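Local coordinates for protein phenylalanine--tRNA ligase beta subunit (Pyrococcus horikoshii, PDB 2CXI) that attaches phenylalanine to its tRNA at the expense of ATP as the beta subunit of an alpha2-beta2 synthetase, of which this chain is the N-terminal part, at residues A[332-335]-A[336-339]; A[119-122]-A[123-126]; A[286-289]-A[290-294]. All blocks are in the same frame, centred on the assembly; numbering follows the deposited sequence. Where two conformers were deposited one is given.

Contact 1: residues A[332-335]-A[336-339]; sequences IMHA and RDIL
Leu339 N donates to Ala335 O (3.1 Å) as the chain 332-339 passes from an irregular lead-in into the first turns of helix 335-346. Just before it, Asp337 N reaches His334 O at 2.8 Å, so the loop is tied to the helix by a three-residue step before the regular four-residue spacing begins. The side chain of Asp337 also bonds back to the loop. Its CG stands anti to its own carbonyl carbon (chi1 -56°), which swings OD2 back over the incoming loop, where it accepts Met333 N at 2.8 Å and His334 N also at 2.8 Å. The two donors approach from opposite faces of the carboxylate plane, Met333 N on the anti side, and this double grip should limit rotation of the group. The turn belongs to the B5 domain, and Asp337 is predicted, with Asp331, Glu340 and Asp341, to bind magnesium in a site shared with the alpha subunit. On the buried side, Ile332 CG2 meets Ile338 CD1 at 3.9 Å, the two side chains crossing at about a right angle; both also touch Phe283 and Tyr312. On the exposed side, Arg336 runs alongside His334 in the same direction, its NH2 lying 4.1 Å from His334 CD2, with guanidinium and imidazole planes 72° apart.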
# COMPACT_ATOMS: atom_id res chain seq x y z
N ILE A 332 21.85 -16.18 -33.43
CA ILE A 332 22.19 -17.59 -33.61
C ILE A 332 20.93 -18.39 -33.92
O ILE A 332 19.96 -18.33 -33.15
CB ILE A 332 22.90 -18.14 -32.37
CG1 ILE A 332 24.28 -17.48 -32.22
CG2 ILE A 332 23.08 -19.66 -32.48
CD1 ILE A 332 24.87 -17.68 -30.85
N MSE A 333 20.92 -19.09 -35.06
CA MSE A 333 19.76 -19.87 -35.52
C MSE A 333 20.17 -21.27 -36.00
O MSE A 333 19.49 -22.25 -35.74
CB MSE A 333 19.07 -19.15 -36.68
CG MSE A 333 17.74 -18.49 -36.38
SE MSE A 333 17.34 -17.03 -37.65
CE MSE A 333 15.44 -17.35 -37.83
N HIS A 334 21.31 -21.35 -36.68
CA HIS A 334 21.74 -22.58 -37.34
C HIS A 334 23.17 -22.97 -36.96
O HIS A 334 23.96 -22.12 -36.57
CB HIS A 334 21.66 -22.39 -38.86
CG HIS A 334 20.31 -21.97 -39.36
ND1 HIS A 334 19.17 -22.71 -39.12
CD2 HIS A 334 19.91 -20.87 -40.05
CE1 HIS A 334 18.13 -22.10 -39.66
NE2 HIS A 334 18.55 -20.99 -40.24
N ALA A 335 23.51 -24.25 -37.13
CA ALA A 335 24.89 -24.72 -36.92
C ALA A 335 25.95 -23.87 -37.66
O ALA A 335 27.06 -23.61 -37.12
CB ALA A 335 25.03 -26.20 -37.27
N ARG A 336 25.60 -23.39 -38.86
CA ARG A 336 26.57 -22.55 -39.61
C ARG A 336 26.90 -21.21 -38.87
O ARG A 336 27.90 -20.58 -39.15
CB ARG A 336 26.09 -22.26 -41.03
CG ARG A 336 24.88 -21.29 -41.07
CD ARG A 336 24.54 -20.76 -42.43
NE ARG A 336 23.18 -20.17 -42.47
CZ ARG A 336 22.52 -19.96 -43.60
NH1 ARG A 336 23.03 -20.32 -44.78
NH2 ARG A 336 21.32 -19.39 -43.55
N ASP A 337 26.02 -20.78 -37.96
CA ASP A 337 26.29 -19.57 -37.14
C ASP A 337 27.39 -19.83 -36.09
O ASP A 337 28.19 -18.95 -35.83
CB ASP A 337 25.02 -19.02 -36.45
CG ASP A 337 23.91 -18.70 -37.42
OD1 ASP A 337 24.19 -18.16 -38.50
OD2 ASP A 337 22.71 -18.97 -37.18
N ILE A 338 27.39 -21.03 -35.48
CA ILE A 338 28.49 -21.43 -34.60
C ILE A 338 29.78 -21.51 -35.40
O ILE A 338 30.84 -21.05 -34.95
CB ILE A 338 28.21 -22.78 -33.91
CG1 ILE A 338 26.77 -22.82 -33.30
CG2 ILE A 338 29.27 -23.05 -32.84
CD1 ILE A 338 26.45 -21.58 -32.32
N LEU A 339 29.68 -22.11 -36.59
CA LEU A 339 30.85 -22.24 -37.47
C LEU A 339 31.46 -20.88 -37.81
O LEU A 339 32.69 -20.71 -37.81
CB LEU A 339 30.46 -22.99 -38.77
CG LEU A 339 31.52 -23.02 -39.92
CD1 LEU A 339 32.84 -23.64 -39.47
CD2 LEU A 339 30.90 -23.77 -41.15

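Contact 2: residues A[119-122]-A[123-126]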
# COMPACT_ATOMS: atom_id res chain seq x y z
N LEU A 119 27.14 9.05 -21.07
CA LEU A 119 25.79 9.53 -21.41
C LEU A 119 25.55 9.60 -22.92
O LEU A 119 24.47 9.26 -23.44
CB LEU A 119 25.56 10.92 -20.78
CG LEU A 119 24.16 11.51 -20.87
CD1 LEU A 119 23.11 10.48 -20.31
CD2 LEU A 119 24.20 12.88 -20.07
N SER A 120 26.56 10.05 -23.66
CA SER A 120 26.40 10.15 -25.07
C SER A 120 26.35 8.73 -25.73
O SER A 120 25.57 8.53 -26.66
CB SER A 120 27.44 11.12 -25.68
OG SER A 120 28.37 10.44 -26.47
N GLN A 121 27.14 7.77 -25.25
CA GLN A 121 27.05 6.40 -25.74
C GLN A 121 25.63 5.76 -25.52
O GLN A 121 25.06 5.08 -26.41
CB GLN A 121 28.12 5.53 -25.08
CG GLN A 121 29.52 5.73 -25.64
CD GLN A 121 29.54 5.53 -27.16
OE1 GLN A 121 29.21 4.44 -27.65
NE2 GLN A 121 29.80 6.60 -27.90
N MSE A 122 25.11 5.95 -24.32
CA MSE A 122 23.79 5.42 -23.97
C MSE A 122 22.73 6.01 -24.90
O MSE A 122 21.92 5.27 -25.45
CB MSE A 122 23.51 5.72 -22.49
CG MSE A 122 22.24 5.11 -21.89
SE MSE A 122 21.96 5.83 -20.00
CE MSE A 122 23.80 6.37 -19.77
N ILE A 123 22.76 7.33 -25.12
CA ILE A 123 21.86 8.00 -26.08
C ILE A 123 22.03 7.55 -27.55
O ILE A 123 21.04 7.33 -28.26
CB ILE A 123 21.98 9.56 -25.96
CG1 ILE A 123 21.52 10.03 -24.56
CG2 ILE A 123 21.22 10.26 -27.09
CD1 ILE A 123 21.56 11.58 -24.32
N GLN A 124 23.27 7.46 -28.02
CA GLN A 124 23.52 7.01 -29.39
C GLN A 124 23.03 5.55 -29.57
O GLN A 124 22.43 5.21 -30.60
CB GLN A 124 25.00 7.07 -29.67
CG GLN A 124 25.37 6.65 -31.05
CD GLN A 124 26.84 6.88 -31.34
OE1 GLN A 124 27.19 7.57 -32.31
NE2 GLN A 124 27.71 6.26 -30.55
N LEU A 125 23.27 4.72 -28.56
CA LEU A 125 22.84 3.31 -28.60
C LEU A 125 21.30 3.19 -28.67
O LEU A 125 20.72 2.44 -29.47
CB LEU A 125 23.44 2.49 -27.45
CG LEU A 125 23.09 0.99 -27.44
CD1 LEU A 125 23.56 0.29 -28.71
CD2 LEU A 125 23.70 0.34 -26.19
N GLN A 126 20.65 4.01 -27.87
CA GLN A 126 19.20 4.13 -27.91
C GLN A 126 18.72 4.47 -29.33
O GLN A 126 17.83 3.82 -29.88
CB GLN A 126 18.82 5.14 -26.81
CG GLN A 126 17.53 5.77 -26.85
CD GLN A 126 17.34 6.68 -25.63
OE1 GLN A 126 16.23 6.87 -25.19
NE2 GLN A 126 18.44 7.21 -25.07
O HOH W 1 26.46 4.19 -28.69
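Gln124 and Gln121 lie side by side on helix 116-133, pointing the same way, with their amide planes 79° apart. Starting at the backbone, Gln124 CB rests 3.4 Å from Ser120 O, the carbonyl that also receives Gln124 N in the helical hydrogen bond. From there the chain runs straight out: CG is anti to the backbone N (chi1 -179°) and the next bond is extended too, which carries the amide clear of the helix backbone to the level of Gln121. At the tip, NE2 comes within 3.4 Å of Gln121 NE2. Both are donors, so they do not bond to each other; instead both give a hydrogen bond to the same acceptor, Asp5 O on strand 3-7. Gln124 NE2 also donates to a water at 3.1 Å, and that water in turn donates to Gln121 OE1 (3.0 Å) and to Gln121 O (2.8 Å). Gln121 O thereby takes a second donor beside Leu125 N, its helical partner.

This helix lies in the B3/4 region, the amino-acid-editing part of the subunit, and the two glutamines join it to the N-terminal strand. Gln121 gets its amide into place by bending at chi2 (-54°), and its OE1 has a further donor in Ala62 N. Elsewhere round the helix, Leu119 CG meets Ile123 CD1 at 4.3 Å, one turn apart. Met122, a selenomethionine, and Leu125 are buried against helix 240-255, where both touch Met250.

Contact 3: residues A[286-289]-A[290-294]; sequences ELDY and IRKLS
Asp288 joins the side chains of Arg291 and Lys292, one turn further on, in a salt-bridge network on helix 287-294. The stronger arm is OD2 to Lys292 NZ, 3.0 Å, through the syn lone pair of the carboxylate; a turn at chi2 (-62°) helps fold the lysine chain back toward Asp288. The other, OD1 to Arg291 NE, is a weak bond at 3.3 Å, nearly straight, with OD1 at the edge of the guanidinium and close to its plane, although the two flat groups are turned 48° apart. One face of that guanidinium lies over Leu287 O, 3.8 Å from the plane, and its far end has a stronger partner, Asp300, which NH1 meets in a salt bridge.

Among backbone bonds, Lys292 N gives to Asp288 O at 2.8 Å, and Arg291 and Leu293 repeat the pattern with Leu287 and Tyr289. Glu286 sits at the N-cap position. At the other end, Ser294 OG donates to Ile290 O at 2.6 Å, from the opposite face of that carbonyl to Ser294 N.

Apolar contact centres on the Tyr289 ring. Leu293 CD2 makes a CH-pi contact over one face, 4.0 Å from the centroid, while Ile290 CD1 lies 4.1 Å from Tyr289 CD1. Helix 335-346 packs on this same ring through Ala335 and Arg336.

Replacing Asp288 with an alanine would probably deprive the Lys292 amine of its mate and set it free to swing, while Arg291 kept Asp300. Here, in the B5 domain, one acid answers two bases; Arg291, which also pairs with Asp300, ties this helix to the start of helix 300-309.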
# COMPACT_ATOMS: atom_id res chain seq x y z
N GLU A 286 27.66 -30.42 -33.05
CA GLU A 286 28.64 -31.53 -33.15
C GLU A 286 29.98 -30.94 -33.55
O GLU A 286 30.06 -30.26 -34.56
CB GLU A 286 28.17 -32.50 -34.26
CG GLU A 286 26.91 -33.28 -33.90
CD GLU A 286 27.17 -34.27 -32.77
OE1 GLU A 286 28.37 -34.54 -32.47
OE2 GLU A 286 26.19 -34.75 -32.16
N LEU A 287 31.05 -31.20 -32.79
CA LEU A 287 32.35 -30.61 -33.11
C LEU A 287 32.92 -31.08 -34.46
O LEU A 287 33.69 -30.37 -35.11
CB LEU A 287 33.35 -30.84 -31.99
CG LEU A 287 32.92 -30.10 -30.71
CD1 LEU A 287 33.65 -30.64 -29.53
CD2 LEU A 287 33.14 -28.61 -30.82
N ASP A 288 32.52 -32.27 -34.89
CA ASP A 288 32.99 -32.72 -36.20
C ASP A 288 32.32 -31.94 -37.35
O ASP A 288 32.91 -31.81 -38.41
CB ASP A 288 32.91 -34.24 -36.35
CG ASP A 288 33.91 -34.78 -37.37
OD1 ASP A 288 35.16 -34.72 -37.15
OD2 ASP A 288 33.53 -35.24 -38.44
N TYR A 289 31.12 -31.38 -37.12
CA TYR A 289 30.52 -30.46 -38.09
C TYR A 289 31.43 -29.25 -38.30
O TYR A 289 31.70 -28.85 -39.42
CB TYR A 289 29.13 -30.01 -37.65
CG TYR A 289 28.54 -28.89 -38.49
CD1 TYR A 289 28.76 -27.53 -38.17
CD2 TYR A 289 27.71 -29.18 -39.57
CE1 TYR A 289 28.20 -26.51 -38.96
CE2 TYR A 289 27.15 -28.17 -40.35
CZ TYR A 289 27.39 -26.85 -40.04
OH TYR A 289 26.80 -25.89 -40.82
N ILE A 290 31.93 -28.70 -37.19
CA ILE A 290 32.84 -27.57 -37.25
C ILE A 290 34.13 -27.88 -38.03
O ILE A 290 34.56 -27.09 -38.91
CB ILE A 290 33.15 -27.07 -35.80
CG1 ILE A 290 31.87 -26.63 -35.06
CG2 ILE A 290 34.18 -25.94 -35.82
CD1 ILE A 290 31.24 -25.40 -35.63
N ARG A 291 34.77 -29.01 -37.69
CA ARG A 291 35.95 -29.47 -38.44
C ARG A 291 35.65 -29.68 -39.93
O ARG A 291 36.34 -29.11 -40.77
CB ARG A 291 36.50 -30.77 -37.85
CG ARG A 291 37.48 -30.53 -36.75
CD ARG A 291 38.11 -31.81 -36.16
NE ARG A 291 37.11 -32.61 -35.46
CZ ARG A 291 36.79 -32.48 -34.20
NH1 ARG A 291 37.40 -31.57 -33.45
NH2 ARG A 291 35.87 -33.28 -33.67
N LYS A 292 34.63 -30.47 -40.24
CA LYS A 292 34.34 -30.86 -41.61
C LYS A 292 33.97 -29.67 -42.51
O LYS A 292 34.38 -29.61 -43.67
CB LYS A 292 33.25 -31.93 -41.63
CG LYS A 292 33.75 -33.33 -41.23
CD LYS A 292 34.83 -33.85 -42.22
CE LYS A 292 35.93 -34.66 -41.54
NZ LYS A 292 35.39 -35.75 -40.68
N LEU A 293 33.23 -28.71 -41.96
CA LEU A 293 32.81 -27.61 -42.80
C LEU A 293 33.79 -26.43 -42.80
O LEU A 293 33.78 -25.64 -43.73
CB LEU A 293 31.34 -27.21 -42.51
CG LEU A 293 30.16 -28.18 -42.83
CD1 LEU A 293 29.94 -28.46 -44.28
CD2 LEU A 293 30.22 -29.55 -42.11
N SER A 294 34.64 -26.31 -41.78
CA SER A 294 35.62 -25.23 -41.76
C SER A 294 36.87 -25.53 -42.59
O SER A 294 37.60 -24.60 -42.97
CB SER A 294 36.09 -24.92 -40.35
OG SER A 294 36.78 -26.01 -39.78

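Along the chain contact 2 comes first, then contact 3, then contact 1. Contacts 3 and 1 share the B5 domain: their centres are 11 Å apart, and helix 287-294 packs directly on helix 335-346, with Ala335 CB 3.6 Å from Tyr289 CE1 and Leu339 CD1 3.6 Å from Ser294 CB. Contact 2 belongs to the B3/4 region, its centre about 30 Å from that of contact 1 and 39 Å from that of contact 3. Nearest atoms of contacts 1 and 2 are about 17 Å apart, a spacing consistent with the editing part and the B5 domain, with its predicted magnesium residues, being distinct parts of the subunit. Contact 2 lies nearer the middle of the chain, contact 3 far from it.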